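Local coordinates for protein putative adhesin (Bacteroides thetaiotaomicron, PDB 4QDG) that binds magnesium ions and, as a FimB/Mfa2-family outer-membrane lipoprotein, probably serves in cell adhesion as a pilus anchor protein, at residues P10-V15 / D137-G142; E171-D176 / T237-A242; L41-N46 / T101-L106; L257-D262 / W301-N306. All blocks are in the same frame, centred on the assembly; numbering follows the deposited sequence.

Contact 1: residues P10-V15 / D137-G142; sequences PCPHGV and DLYSEG
His13 and Asp137 meet because CG of His13 stands anti to its backbone N (chi1 -165°), while CG of Asp137 lies beside its own N (chi1 -78°). Both side chains leave the same face, and the imidazole presents its ND1 edge to the carboxylate. His13 ND1 donates to Asp137 OD1 at 2.7 Å; the oxygen sits close to the ring plane, yet the ring reaches it from above the carboxylate plane, the two planes standing 78° apart. NE2, on the far side of the ring, bonds Thr135 OG1, so both imidazole nitrogens are engaged and the rotation of the ring is fixed. Leu138 N gives an almost straight bond to Pro12 O, 2.8 Å, and Leu138 CD1 touches Cys11 SG at 3.7 Å, its side chain lying side by side with that of Pro12. The Tyr139 ring lies against residues 12-15, with CD1 3.5 Å from Val15 O and OH 3.4 Å from Pro12 CB; that hydroxyl is hydrogen-bonded to Asp70. Ser140 N closes on Gly14 O at 3.0 Å. Leu138 and Tyr139, both with positive phi, form the tight turn joining strands 127-137 and 140-159. Here the N-terminal segment changes partner: His13 pairs antiparallel with Asp137, then, past the corner at Gly14, Val15 pairs parallel with Ser140. Strand 15-20 thus enters between 140-159 and 67-70, with Val15 packed on Leu133 and Thr135 of strand 127-137.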
# COMPACT_ATOMS: atom_id res chain seq x y z
N PRO A 10 -32.74 -27.51 -13.58
CA PRO A 10 -32.33 -26.69 -14.73
C PRO A 10 -30.84 -26.38 -14.63
O PRO A 10 -30.20 -26.58 -13.59
CB PRO A 10 -33.18 -25.42 -14.58
CG PRO A 10 -33.31 -25.26 -13.10
CD PRO A 10 -33.54 -26.69 -12.63
N CYS A 11 -30.29 -25.89 -15.71
CA CYS A 11 -28.91 -25.56 -15.88
C CYS A 11 -28.33 -24.73 -14.70
O CYS A 11 -28.97 -23.75 -14.33
CB CYS A 11 -28.77 -24.81 -17.20
SG CYS A 11 -27.07 -24.50 -17.68
N PRO A 12 -27.11 -25.06 -14.16
CA PRO A 12 -26.49 -24.20 -13.14
C PRO A 12 -26.37 -22.74 -13.63
O PRO A 12 -26.19 -22.48 -14.83
CB PRO A 12 -25.10 -24.83 -12.94
CG PRO A 12 -25.25 -26.22 -13.38
CD PRO A 12 -26.22 -26.18 -14.51
N HIS A 13 -26.51 -21.80 -12.72
CA HIS A 13 -26.52 -20.40 -13.07
C HIS A 13 -25.71 -19.55 -12.06
O HIS A 13 -25.80 -19.78 -10.85
CB HIS A 13 -27.98 -19.93 -13.11
CG HIS A 13 -28.18 -18.62 -13.79
ND1 HIS A 13 -28.37 -18.54 -15.15
CD2 HIS A 13 -28.23 -17.38 -13.27
CE1 HIS A 13 -28.52 -17.26 -15.41
NE2 HIS A 13 -28.44 -16.52 -14.31
N GLY A 14 -24.95 -18.60 -12.58
CA GLY A 14 -24.18 -17.68 -11.74
C GLY A 14 -22.99 -17.02 -12.40
O GLY A 14 -23.03 -16.65 -13.57
N VAL A 15 -21.92 -16.85 -11.62
CA VAL A 15 -20.68 -16.22 -12.07
C VAL A 15 -19.51 -17.11 -11.72
O VAL A 15 -19.61 -17.97 -10.85
CB VAL A 15 -20.47 -14.79 -11.52
CG1 VAL A 15 -21.57 -13.83 -11.97
CG2 VAL A 15 -20.32 -14.79 -10.00
N ASP A 137 -26.14 -18.67 -17.59
CA ASP A 137 -26.27 -20.11 -17.53
C ASP A 137 -24.87 -20.68 -17.70
O ASP A 137 -24.14 -20.22 -18.58
CB ASP A 137 -27.20 -20.62 -18.63
CG ASP A 137 -28.67 -20.43 -18.33
OD1 ASP A 137 -29.03 -20.31 -17.14
OD2 ASP A 137 -29.48 -20.44 -19.29
N LEU A 138 -24.47 -21.60 -16.80
CA LEU A 138 -23.15 -22.23 -16.79
C LEU A 138 -22.02 -21.22 -16.50
O LEU A 138 -20.88 -21.38 -16.97
CB LEU A 138 -22.87 -23.00 -18.09
CG LEU A 138 -22.49 -24.46 -17.92
CD1 LEU A 138 -23.49 -25.21 -17.04
CD2 LEU A 138 -22.33 -25.11 -19.27
N TYR A 139 -22.36 -20.21 -15.65
CA TYR A 139 -21.52 -19.17 -15.06
C TYR A 139 -20.86 -18.22 -16.07
O TYR A 139 -20.03 -18.63 -16.88
CB TYR A 139 -20.42 -19.76 -14.12
CG TYR A 139 -20.93 -20.86 -13.20
CD1 TYR A 139 -21.64 -20.56 -12.05
CD2 TYR A 139 -20.81 -22.21 -13.56
CE1 TYR A 139 -22.21 -21.57 -11.26
CE2 TYR A 139 -21.38 -23.22 -12.79
CZ TYR A 139 -22.05 -22.89 -11.62
OH TYR A 139 -22.55 -23.88 -10.83
N SER A 140 -21.20 -16.91 -15.96
CA SER A 140 -20.55 -15.86 -16.74
C SER A 140 -19.17 -15.65 -16.18
O SER A 140 -18.97 -15.86 -14.98
CB SER A 140 -21.33 -14.55 -16.69
OG SER A 140 -21.57 -14.17 -15.34
N GLU A 141 -18.20 -15.27 -17.01
CA GLU A 141 -16.85 -15.07 -16.52
C GLU A 141 -16.58 -13.60 -16.31
O GLU A 141 -17.02 -12.77 -17.11
CB GLU A 141 -15.81 -15.67 -17.45
CG GLU A 141 -15.78 -17.19 -17.38
CD GLU A 141 -14.83 -17.88 -18.33
OE1 GLU A 141 -14.32 -17.23 -19.27
OE2 GLU A 141 -14.62 -19.11 -18.15
N GLY A 142 -15.86 -13.30 -15.24
CA GLY A 142 -15.47 -11.94 -14.91
C GLY A 142 -14.18 -11.89 -14.13
O GLY A 142 -13.89 -12.81 -13.37

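Contact 2: residues E171-D176 / T237-A242; sequences EFEITD and TVRRKA
Arg239 reaches across to Glu171 and Glu173, and its NH2 is held by both carboxylates. CG of Arg239 is anti to the backbone N (chi1 -167°), and a bend at chi3 (43°) swings NE off the extended line of the chain. Both glutamates, in contrast, leave with CG beside their own N and run extended beyond it. Arg239 NH2 donates to Glu171 OE1 at 3.0 Å and to Glu173 OE2 at 2.8 Å, each oxygen lying at the edge of the guanidinium and near its plane. The carboxylates are turned differently: that of Glu171 stands 86° to the guanidinium and is met on its anti side, whereas that of Glu173 is met from above its plane. NE and NH1 add weak bonds to OE1 of Glu171 and Glu173 respectively, and NH1 has a second salt bridge to Glu246.

This network lies on one face of an antiparallel pair, strands 170-176 and 235-240, the two central strands of a four-stranded sheet. Backbone bonds join Glu171 to Arg239 and Glu173 to Thr237 in both directions. Between them, Phe172 and Val238 form a non-hydrogen-bonded pair whose side chains leave by the opposite face. They lie side by side, pointing the same way, with Phe172 CD2 3.7 Å from Val238 CG2 and Val238 CG1 over one ring face; both also touch Leu157 of strand 140-159. The Lys241 side chain crosses that of Glu171 at about a right angle, CG to CG 3.6 Å.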
# COMPACT_ATOMS: atom_id res chain seq x y z
N GLU A 171 15.59 9.89 14.48
CA GLU A 171 14.21 9.46 14.57
C GLU A 171 13.59 9.74 13.21
O GLU A 171 13.80 10.81 12.64
CB GLU A 171 13.47 10.22 15.68
CG GLU A 171 13.72 9.65 17.06
CD GLU A 171 13.03 10.36 18.22
OE1 GLU A 171 12.46 11.45 18.02
OE2 GLU A 171 13.10 9.81 19.35
N PHE A 172 12.86 8.75 12.69
CA PHE A 172 12.21 8.81 11.38
C PHE A 172 10.72 8.68 11.56
O PHE A 172 10.27 7.83 12.33
CB PHE A 172 12.71 7.70 10.46
CG PHE A 172 14.21 7.69 10.22
CD1 PHE A 172 15.07 7.14 11.17
CD2 PHE A 172 14.74 8.09 9.00
CE1 PHE A 172 16.44 7.06 10.92
CE2 PHE A 172 16.11 8.02 8.76
CZ PHE A 172 16.95 7.51 9.71
N GLU A 173 9.94 9.55 10.89
CA GLU A 173 8.48 9.54 11.00
C GLU A 173 7.83 9.86 9.69
O GLU A 173 8.38 10.62 8.88
CB GLU A 173 7.99 10.58 12.01
CG GLU A 173 8.20 10.22 13.46
CD GLU A 173 8.24 11.40 14.42
OE1 GLU A 173 8.15 12.57 13.97
OE2 GLU A 173 8.37 11.14 15.63
N ILE A 174 6.62 9.32 9.51
CA ILE A 174 5.72 9.66 8.43
C ILE A 174 4.41 10.01 9.10
O ILE A 174 3.87 9.19 9.83
CB ILE A 174 5.57 8.64 7.28
CG1 ILE A 174 6.87 8.55 6.48
CG2 ILE A 174 4.40 9.04 6.35
CD1 ILE A 174 6.97 7.36 5.47
N THR A 175 3.97 11.27 8.96
CA THR A 175 2.66 11.68 9.44
C THR A 175 1.73 11.69 8.22
O THR A 175 2.09 12.18 7.14
CB THR A 175 2.68 13.00 10.19
OG1 THR A 175 3.35 14.00 9.40
CG2 THR A 175 3.26 12.88 11.61
N ASP A 176 0.53 11.15 8.41
CA ASP A 176 -0.48 11.08 7.36
C ASP A 176 -1.82 10.87 7.98
O ASP A 176 -1.90 10.57 9.17
CB ASP A 176 -0.16 9.92 6.36
CG ASP A 176 -0.74 10.08 4.97
OD1 ASP A 176 -1.68 10.91 4.78
OD2 ASP A 176 -0.20 9.44 4.04
N THR A 237 9.55 13.03 8.10
CA THR A 237 10.36 13.83 9.04
C THR A 237 11.54 13.02 9.55
O THR A 237 11.36 11.86 9.93
CB THR A 237 9.47 14.36 10.20
OG1 THR A 237 8.39 15.12 9.65
CG2 THR A 237 10.23 15.25 11.16
N VAL A 238 12.73 13.65 9.56
CA VAL A 238 13.95 13.04 10.08
C VAL A 238 14.51 14.02 11.12
O VAL A 238 14.81 15.18 10.81
CB VAL A 238 14.99 12.61 9.00
CG1 VAL A 238 16.18 11.92 9.67
CG2 VAL A 238 14.35 11.67 7.98
N ARG A 239 14.57 13.57 12.38
CA ARG A 239 14.99 14.40 13.51
C ARG A 239 16.22 13.86 14.20
O ARG A 239 16.28 12.64 14.46
CB ARG A 239 13.84 14.47 14.52
CG ARG A 239 13.96 15.53 15.62
CD ARG A 239 12.64 15.75 16.36
NE ARG A 239 11.99 14.48 16.66
CZ ARG A 239 10.83 14.08 16.14
NH1 ARG A 239 10.12 14.89 15.37
NH2 ARG A 239 10.36 12.87 16.43
N ARG A 240 17.21 14.76 14.50
CA ARG A 240 18.40 14.41 15.30
C ARG A 240 17.92 14.29 16.75
O ARG A 240 17.39 15.28 17.26
CB ARG A 240 19.51 15.47 15.22
CG ARG A 240 20.21 15.64 13.88
CD ARG A 240 21.53 16.42 14.03
NE ARG A 240 21.30 17.83 14.38
CZ ARG A 240 21.52 18.86 13.56
NH1 ARG A 240 22.04 18.66 12.36
NH2 ARG A 240 21.26 20.09 13.96
N LYS A 241 18.07 13.11 17.38
CA LYS A 241 17.62 12.82 18.76
C LYS A 241 18.22 13.78 19.82
O LYS A 241 17.48 14.28 20.67
CB LYS A 241 17.97 11.36 19.13
CG LYS A 241 16.86 10.40 18.75
CD LYS A 241 17.35 9.01 18.47
CE LYS A 241 17.06 8.01 19.55
NZ LYS A 241 17.65 6.70 19.20
N ALA A 242 19.53 14.04 19.75
CA ALA A 242 20.29 14.85 20.71
C ALA A 242 19.78 16.29 20.90
O ALA A 242 19.67 16.73 22.04
CB ALA A 242 21.76 14.89 20.31
O HOH W 1 5.86 14.53 10.27

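Contact 3: residues L41-N46 / T101-L106; sequences LVYDEN and TGYTDL
Tyr43 and Tyr103 cross at about a right angle, yet their rings are neither stacked nor edge-to-face: the planes are 55° apart and the centroids 5.8 Å. What Tyr103 lays on the Tyr43 ring is the root of its side chain. Its CB sits over the face in a CH-pi contact, 3.9 Å from the Tyr43 ring centroid and only 11° off the normal. Tyr103 CA lies above the same ring, shifted toward the rim, and Tyr103 N approaches CE1 of Tyr43 at 3.2 Å. With CG anti to the backbone N (chi1 170°), the phenol of Tyr103 leads away from Tyr43, where it meets His77 and Tyr183 edge-to-face and its OH bonds Glu130.

The loop 101-106, which links strands 91-94 and 107-110 of a small three-stranded antiparallel sheet, is thereby laid over strand 38-44 of a different sheet. The loop is pinched by a backbone bond from Asp105 N to Gly102 O, 2.9 Å. At the edge of the Tyr43 ring, in its plane, comes Thr101 O, 3.5 Å from CE1. No direct hydrogen bond crosses; a water donates to Tyr103 O and is also hydrogen-bonded to Tyr43 OH, 3.3 Å away. Leu41 and Leu106 reach toward each other tip to tip, CD1 of Leu41 to CD2 of Leu106 at a tight 3.4 Å, the latter 3.9 Å from Tyr43 OH. Met93 and Tyr81 pack against both leucines.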
# COMPACT_ATOMS: atom_id res chain seq x y z
N LEU A 41 -17.17 -10.12 -1.46
CA LEU A 41 -18.50 -9.66 -1.04
C LEU A 41 -19.43 -9.55 -2.23
O LEU A 41 -19.02 -9.06 -3.29
CB LEU A 41 -18.41 -8.31 -0.32
CG LEU A 41 -17.49 -8.27 0.90
CD1 LEU A 41 -16.95 -6.91 1.07
CD2 LEU A 41 -18.21 -8.72 2.13
N VAL A 42 -20.68 -10.02 -2.06
CA VAL A 42 -21.70 -10.04 -3.09
C VAL A 42 -22.79 -9.06 -2.71
O VAL A 42 -23.35 -9.15 -1.63
CB VAL A 42 -22.30 -11.48 -3.34
CG1 VAL A 42 -23.25 -11.49 -4.55
CG2 VAL A 42 -21.20 -12.54 -3.51
N TYR A 43 -23.10 -8.15 -3.64
CA TYR A 43 -24.17 -7.17 -3.51
C TYR A 43 -25.11 -7.29 -4.71
O TYR A 43 -24.66 -7.64 -5.80
CB TYR A 43 -23.61 -5.73 -3.41
CG TYR A 43 -22.73 -5.50 -2.20
CD1 TYR A 43 -23.29 -5.30 -0.94
CD2 TYR A 43 -21.35 -5.52 -2.30
CE1 TYR A 43 -22.48 -5.14 0.19
CE2 TYR A 43 -20.53 -5.33 -1.18
CZ TYR A 43 -21.10 -5.13 0.06
OH TYR A 43 -20.29 -4.93 1.15
N ASP A 44 -26.38 -6.96 -4.54
CA ASP A 44 -27.30 -6.98 -5.68
C ASP A 44 -27.16 -5.65 -6.47
O ASP A 44 -26.33 -4.80 -6.12
CB ASP A 44 -28.76 -7.23 -5.24
CG ASP A 44 -29.36 -6.24 -4.25
OD1 ASP A 44 -29.08 -5.01 -4.38
OD2 ASP A 44 -30.17 -6.68 -3.41
N GLU A 45 -27.98 -5.47 -7.52
CA GLU A 45 -27.96 -4.29 -8.39
C GLU A 45 -28.25 -3.00 -7.61
O GLU A 45 -27.76 -1.95 -8.02
CB GLU A 45 -28.97 -4.47 -9.54
CG GLU A 45 -28.78 -3.51 -10.70
CD GLU A 45 -29.58 -3.81 -11.95
OE1 GLU A 45 -30.81 -4.04 -11.85
OE2 GLU A 45 -28.98 -3.73 -13.05
N ASN A 46 -29.03 -3.07 -6.50
CA ASN A 46 -29.37 -1.91 -5.67
C ASN A 46 -28.33 -1.63 -4.59
O ASN A 46 -28.47 -0.66 -3.84
CB ASN A 46 -30.75 -2.10 -5.02
CG ASN A 46 -31.90 -2.16 -5.99
OD1 ASN A 46 -32.79 -3.01 -5.88
ND2 ASN A 46 -31.92 -1.25 -6.96
N THR A 101 -25.61 -2.69 5.88
CA THR A 101 -24.52 -3.61 5.53
C THR A 101 -24.31 -3.61 4.01
O THR A 101 -23.56 -4.44 3.49
CB THR A 101 -24.78 -5.01 6.10
OG1 THR A 101 -26.07 -5.50 5.67
CG2 THR A 101 -24.64 -5.05 7.62
N GLY A 102 -24.92 -2.63 3.34
CA GLY A 102 -24.86 -2.48 1.90
C GLY A 102 -23.51 -2.04 1.37
O GLY A 102 -22.61 -1.64 2.14
N TYR A 103 -23.37 -2.10 0.03
CA TYR A 103 -22.15 -1.72 -0.71
C TYR A 103 -21.53 -0.41 -0.19
O TYR A 103 -20.34 -0.40 0.12
CB TYR A 103 -22.47 -1.61 -2.21
CG TYR A 103 -21.37 -0.99 -3.07
CD1 TYR A 103 -20.07 -1.50 -3.04
CD2 TYR A 103 -21.66 -0.00 -4.00
CE1 TYR A 103 -19.06 -0.94 -3.83
CE2 TYR A 103 -20.68 0.53 -4.82
CZ TYR A 103 -19.38 0.06 -4.73
OH TYR A 103 -18.42 0.62 -5.53
N THR A 104 -22.34 0.64 -0.04
CA THR A 104 -21.88 1.98 0.33
C THR A 104 -21.66 2.16 1.86
O THR A 104 -21.17 3.21 2.29
CB THR A 104 -22.82 3.05 -0.24
OG1 THR A 104 -24.11 2.93 0.34
CG2 THR A 104 -22.93 2.99 -1.77
N ASP A 105 -21.94 1.12 2.67
CA ASP A 105 -21.78 1.18 4.12
C ASP A 105 -20.45 0.57 4.59
O ASP A 105 -20.09 0.69 5.77
CB ASP A 105 -22.98 0.50 4.82
CG ASP A 105 -24.31 1.15 4.48
OD1 ASP A 105 -24.40 2.39 4.55
OD2 ASP A 105 -25.24 0.42 4.09
N LEU A 106 -19.71 -0.04 3.70
CA LEU A 106 -18.46 -0.62 4.12
C LEU A 106 -17.32 0.40 4.20
O LEU A 106 -17.18 1.33 3.39
CB LEU A 106 -18.08 -1.79 3.20
CG LEU A 106 -16.99 -2.75 3.69
CD1 LEU A 106 -17.21 -3.17 5.17
CD2 LEU A 106 -16.94 -3.94 2.80
O HOH W 2 -18.37 -2.58 -0.03

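Contact 4: residues L257-D262 / W301-N306; sequences LMLKSD and WTVRIN
Trp301 turns the pyrrole edge of its indole to Asp262, and NE1 donates to Asp262 OD2 at 2.9 Å. The bond is nearly straight, with the oxygen exactly in the indole plane. Seen from the aspartate, the donor arrives on the anti side of OD2, 26° out of the carboxylate plane, and the two flat groups stand 74° apart. Leu259 CD1 approaches the same pyrrole end obliquely, 3.4 Å from Trp301 CD1 and 3.5 Å from Trp301 CB. The other carboxylate oxygen, Asp262 OD1, takes a proton from a water that in turn accepts from Arg304 N, so both oxygens of this residue link the helix to the strand.

One turn of helix before Asp262, Met258, modelled as selenomethionine, sets its CB 3.6 Å from CG1 of Val303, and its extended chain carries SE and CE past the carbonyl of Ile305. Val303 is buried under this turn, whereas Trp301 and Asp262 lie at the exposed end of the contact.

The helix also packs on helix 269-275, where Leu257, Leu259 and Lys260 touch Phe272. Leu259 comes about 6 Å, side chain to side chain, from Glu276, a magnesium ligand, without belonging to that site. Helix 252-263 lies across strand 301-304, at 102° between the short segments: helix-on-sheet packing, on the last strand of an antiparallel run with 278-285 and 295-298.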
# COMPACT_ATOMS: atom_id res chain seq x y z
N LEU A 257 6.51 12.32 -6.52
CA LEU A 257 5.99 12.71 -7.82
C LEU A 257 7.10 13.42 -8.63
O LEU A 257 6.93 13.51 -9.84
CB LEU A 257 4.72 13.59 -7.67
CG LEU A 257 3.44 12.89 -7.14
CD1 LEU A 257 2.30 13.91 -6.93
CD2 LEU A 257 2.98 11.74 -8.05
N MSE A 258 8.24 13.83 -8.00
CA MSE A 258 9.37 14.40 -8.78
C MSE A 258 10.04 13.25 -9.57
O MSE A 258 10.61 13.50 -10.62
CB MSE A 258 10.41 15.14 -7.93
CG MSE A 258 9.90 16.39 -7.26
SE MSE A 258 11.16 16.93 -5.80
CE MSE A 258 10.01 18.42 -4.98
N LEU A 259 9.91 11.98 -9.08
CA LEU A 259 10.41 10.84 -9.81
C LEU A 259 9.47 10.57 -11.01
O LEU A 259 9.94 10.30 -12.11
CB LEU A 259 10.54 9.59 -8.92
CG LEU A 259 10.96 8.29 -9.64
CD1 LEU A 259 12.41 8.37 -10.07
CD2 LEU A 259 10.78 7.08 -8.74
N LYS A 260 8.14 10.66 -10.79
CA LYS A 260 7.17 10.46 -11.85
C LYS A 260 7.35 11.49 -12.97
O LYS A 260 7.41 11.10 -14.13
CB LYS A 260 5.75 10.53 -11.31
CG LYS A 260 4.71 9.95 -12.28
CD LYS A 260 3.40 10.72 -12.23
CE LYS A 260 3.45 11.98 -13.08
NZ LYS A 260 2.16 12.71 -13.02
N SER A 261 7.53 12.77 -12.62
CA SER A 261 7.70 13.85 -13.59
C SER A 261 8.93 13.63 -14.48
O SER A 261 8.90 13.99 -15.65
CB SER A 261 7.80 15.19 -12.87
OG SER A 261 6.56 15.41 -12.20
N ASP A 262 9.97 13.00 -13.93
CA ASP A 262 11.21 12.67 -14.62
C ASP A 262 11.09 11.43 -15.51
O ASP A 262 11.45 11.49 -16.68
CB ASP A 262 12.31 12.39 -13.58
CG ASP A 262 13.23 13.54 -13.28
OD1 ASP A 262 12.72 14.65 -12.98
OD2 ASP A 262 14.47 13.31 -13.22
N TRP A 301 16.97 6.54 -8.67
CA TRP A 301 17.08 7.54 -9.73
C TRP A 301 17.38 8.91 -9.09
O TRP A 301 16.70 9.31 -8.15
CB TRP A 301 15.81 7.54 -10.59
CG TRP A 301 15.77 8.62 -11.61
CD1 TRP A 301 15.15 9.84 -11.50
CD2 TRP A 301 16.45 8.63 -12.87
NE1 TRP A 301 15.40 10.60 -12.62
CE2 TRP A 301 16.19 9.88 -13.48
CE3 TRP A 301 17.22 7.67 -13.57
CZ2 TRP A 301 16.70 10.21 -14.75
CZ3 TRP A 301 17.73 8.00 -14.82
CH2 TRP A 301 17.45 9.25 -15.41
N THR A 302 18.43 9.61 -9.56
CA THR A 302 18.83 10.91 -9.02
C THR A 302 17.86 12.01 -9.47
O THR A 302 17.63 12.21 -10.67
CB THR A 302 20.29 11.24 -9.38
OG1 THR A 302 21.11 10.20 -8.86
CG2 THR A 302 20.75 12.56 -8.76
N VAL A 303 17.27 12.70 -8.50
CA VAL A 303 16.29 13.77 -8.72
C VAL A 303 16.81 15.10 -8.14
O VAL A 303 17.24 15.15 -6.98
CB VAL A 303 14.93 13.37 -8.09
CG1 VAL A 303 13.95 14.54 -8.09
CG2 VAL A 303 14.32 12.17 -8.80
N ARG A 304 16.73 16.18 -8.94
CA ARG A 304 17.04 17.53 -8.51
C ARG A 304 15.82 18.09 -7.78
O ARG A 304 14.72 18.02 -8.31
CB ARG A 304 17.41 18.40 -9.72
CG ARG A 304 17.77 19.82 -9.32
CD ARG A 304 18.37 20.56 -10.47
NE ARG A 304 18.35 22.00 -10.26
CZ ARG A 304 17.60 22.83 -10.97
NH1 ARG A 304 16.82 22.37 -11.95
NH2 ARG A 304 17.65 24.14 -10.74
N ILE A 305 15.99 18.61 -6.55
CA ILE A 305 14.86 19.13 -5.77
C ILE A 305 14.30 20.45 -6.38
O ILE A 305 13.14 20.46 -6.81
CB ILE A 305 15.19 19.30 -4.27
CG1 ILE A 305 15.43 17.93 -3.61
CG2 ILE A 305 14.06 20.05 -3.53
CD1 ILE A 305 16.58 17.96 -2.72
N ASN A 306 15.11 21.56 -6.39
CA ASN A 306 14.70 22.88 -6.89
C ASN A 306 14.54 22.93 -8.42
O ASN A 306 13.62 22.36 -9.00
CB ASN A 306 15.69 23.96 -6.45
O HOH W 3 14.60 16.28 -11.36

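How the contacts relate
All four contacts are only partly buried, but they fall at two ends of an elongated chain: contacts 1 and 3 on one side of its centre, contacts 2 and 4 on the other. Contacts 1, 3 and 4 all reach the large mixed set of strands; contact 2 lies in a separate four-stranded sheet. Contact 2 is a regular strand pair with a salt-bridge network on one face and apolar residues on the other, contact 1 a short pairing at a turn and a corner with a histidine-carboxylate hydrogen bond. Contacts 3, aromatic and aliphatic, and 4, apolar with one indole bond, join unlike elements without direct backbone-to-backbone bonds; waters bridge contacts 2, 3 and 4.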